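Local coordinates for protein lyase/mutase (Burkholderia cenocepacia, PDB 4LSB) that belongs to the phosphoenolpyruvate phosphomutase family, a lyase/mutase group of TIM-barrel proteins, and binds a magnesium ion, at residues 52-58 and 90-95. Numbering follows the deposited sequence.
Sequences EALATTS and LPVSAD. With MG (magnesium ion), chain E.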
# COMPACT_ATOMS: atom_id res chain seq x y z
N GLU B 52 7.93 -15.77 -9.92
CA GLU B 52 8.57 -16.91 -9.23
C GLU B 52 9.43 -16.51 -8.03
O GLU B 52 9.93 -17.38 -7.31
CB GLU B 52 9.41 -17.70 -10.23
CG GLU B 52 8.54 -18.57 -11.13
CD GLU B 52 9.37 -19.21 -12.23
OE1 GLU B 52 9.83 -20.34 -12.01
OE2 GLU B 52 9.61 -18.59 -13.26
N ALA B 53 9.58 -15.22 -7.83
CA ALA B 53 10.33 -14.69 -6.70
C ALA B 53 9.87 -13.29 -6.50
O ALA B 53 9.29 -12.70 -7.42
CB ALA B 53 11.79 -14.70 -7.03
N LEU B 54 10.15 -12.74 -5.34
CA LEU B 54 9.84 -11.31 -5.06
C LEU B 54 11.08 -10.65 -4.45
O LEU B 54 11.88 -11.33 -3.81
CB LEU B 54 8.65 -11.21 -4.05
CG LEU B 54 7.40 -11.99 -4.44
CD1 LEU B 54 6.40 -11.98 -3.30
CD2 LEU B 54 6.77 -11.40 -5.66
N ALA B 55 11.21 -9.33 -4.63
CA ALA B 55 12.24 -8.57 -4.00
C ALA B 55 11.61 -7.41 -3.23
O ALA B 55 10.71 -6.69 -3.72
CB ALA B 55 13.23 -8.04 -5.02
N THR B 56 12.12 -7.15 -2.05
CA THR B 56 11.62 -6.01 -1.30
C THR B 56 12.22 -4.76 -1.91
O THR B 56 13.15 -4.83 -2.75
CB THR B 56 11.93 -6.11 0.19
OG1 THR B 56 13.31 -6.07 0.38
CG2 THR B 56 11.37 -7.40 0.79
N THR B 57 11.61 -3.62 -1.61
CA THR B 57 12.02 -2.32 -2.14
C THR B 57 12.01 -1.36 -0.96
O THR B 57 10.97 -1.06 -0.40
CB THR B 57 11.11 -1.82 -3.28
OG1 THR B 57 11.31 -0.43 -3.51
CG2 THR B 57 9.63 -2.07 -3.00
N SER B 58 13.19 -0.98 -0.51
CA SER B 58 13.30 0.02 0.54
C SER B 58 12.56 1.32 0.14
O SER B 58 11.98 2.01 0.99
CB SER B 58 14.80 0.31 0.83
OG SER B 58 15.42 0.85 -0.35
N LEU B 90 6.54 -17.16 -1.80
CA LEU B 90 7.60 -17.25 -2.76
C LEU B 90 8.96 -16.93 -2.13
O LEU B 90 9.03 -16.19 -1.16
CB LEU B 90 7.35 -16.21 -3.89
CG LEU B 90 6.16 -16.47 -4.82
CD1 LEU B 90 5.94 -15.29 -5.82
CD2 LEU B 90 6.39 -17.81 -5.52
N PRO B 91 10.05 -17.39 -2.75
CA PRO B 91 11.35 -16.85 -2.38
C PRO B 91 11.46 -15.32 -2.41
O PRO B 91 10.96 -14.70 -3.35
CB PRO B 91 12.33 -17.47 -3.39
CG PRO B 91 11.50 -18.35 -4.25
CD PRO B 91 10.07 -18.09 -4.04
N VAL B 92 12.04 -14.75 -1.37
CA VAL B 92 12.18 -13.30 -1.21
C VAL B 92 13.65 -12.91 -1.11
O VAL B 92 14.38 -13.38 -0.25
CB VAL B 92 11.45 -12.79 0.04
CG1 VAL B 92 11.74 -11.32 0.28
CG2 VAL B 92 9.96 -13.00 -0.09
N SER B 93 14.07 -12.04 -2.02
CA SER B 93 15.35 -11.38 -1.95
C SER B 93 15.14 -10.04 -1.31
O SER B 93 14.37 -9.22 -1.81
CB SER B 93 15.93 -11.15 -3.34
OG SER B 93 17.32 -10.85 -3.21
N ALA B 94 15.88 -9.80 -0.24
CA ALA B 94 15.72 -8.60 0.54
C ALA B 94 16.69 -7.52 0.18
O ALA B 94 17.88 -7.71 0.14
CB ALA B 94 15.91 -8.95 2.00
N ASP B 95 16.17 -6.33 -0.00
CA ASP B 95 16.97 -5.13 -0.12
C ASP B 95 17.44 -4.78 1.30
O ASP B 95 16.61 -4.47 2.14
CB ASP B 95 16.08 -4.05 -0.68
CG ASP B 95 16.75 -2.72 -0.81
OD1 ASP B 95 17.96 -2.56 -0.45
OD2 ASP B 95 16.03 -1.86 -1.34
MG MG E . 17.61 1.86 -0.29
O HOH W 1 18.55 -0.07 -1.43
O HOH W 2 19.63 2.68 -0.32
O HOH W 3 17.03 2.55 -2.11
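Leu-54 lays its side chain against Leu-90, with Leu-54 CG 3.9 Å from Leu-90 CD1. Leu-54 also packs on Ala-43 and Leu-46 of helix 40-48, and Leu-90 touches Ala-47 of the same helix. Val-92 lies on the Leu-54 face of the sheet and meets Val-85 of helix 74-88. On the opposite face, Ala-55 CB and Ser-93 CB stand 4.4 Å apart.

Between these faces the backbones pair as parallel strands. Leu-54 N donates to Pro-91 O (2.9 Å), Ser-93 N to Leu-54 O (2.9 Å), and Thr-56 N to Ser-93 O (3.1 Å). The bonds of Leu-54 thus straddle Val-92, whose CA also makes a CH...O contact with Leu-54 O at 3.3 Å. These are the second and third strands of the TIM barrel, joined by a largely helical beta-alpha-beta crossover that includes helices 58-64 and 74-88.

Beyond Thr-56 N, side chains carry the pairing on. Thr-56 OG1 accepts from Asp-95 N at 2.9 Å. Asp-95 OD2 then receives two bonds from Ser-58, one from N (3.1 Å) and one from OG (2.9 Å). Thr-57 N-caps the helix that follows, its OG1 bonding to Gly-60 N.

The metal site lies at the C-terminal end of the barrel, just past the ends of both strands. Ser-58, at the start of helix 58-64, binds the magnesium ion through OG at 2.4 Å, and Glu-97 is a further ligand. Asp-95 has no direct bond to the metal. Its OD1 accepts from water 1 at 2.7 Å, and water 1 lies 2.4 Å from MG.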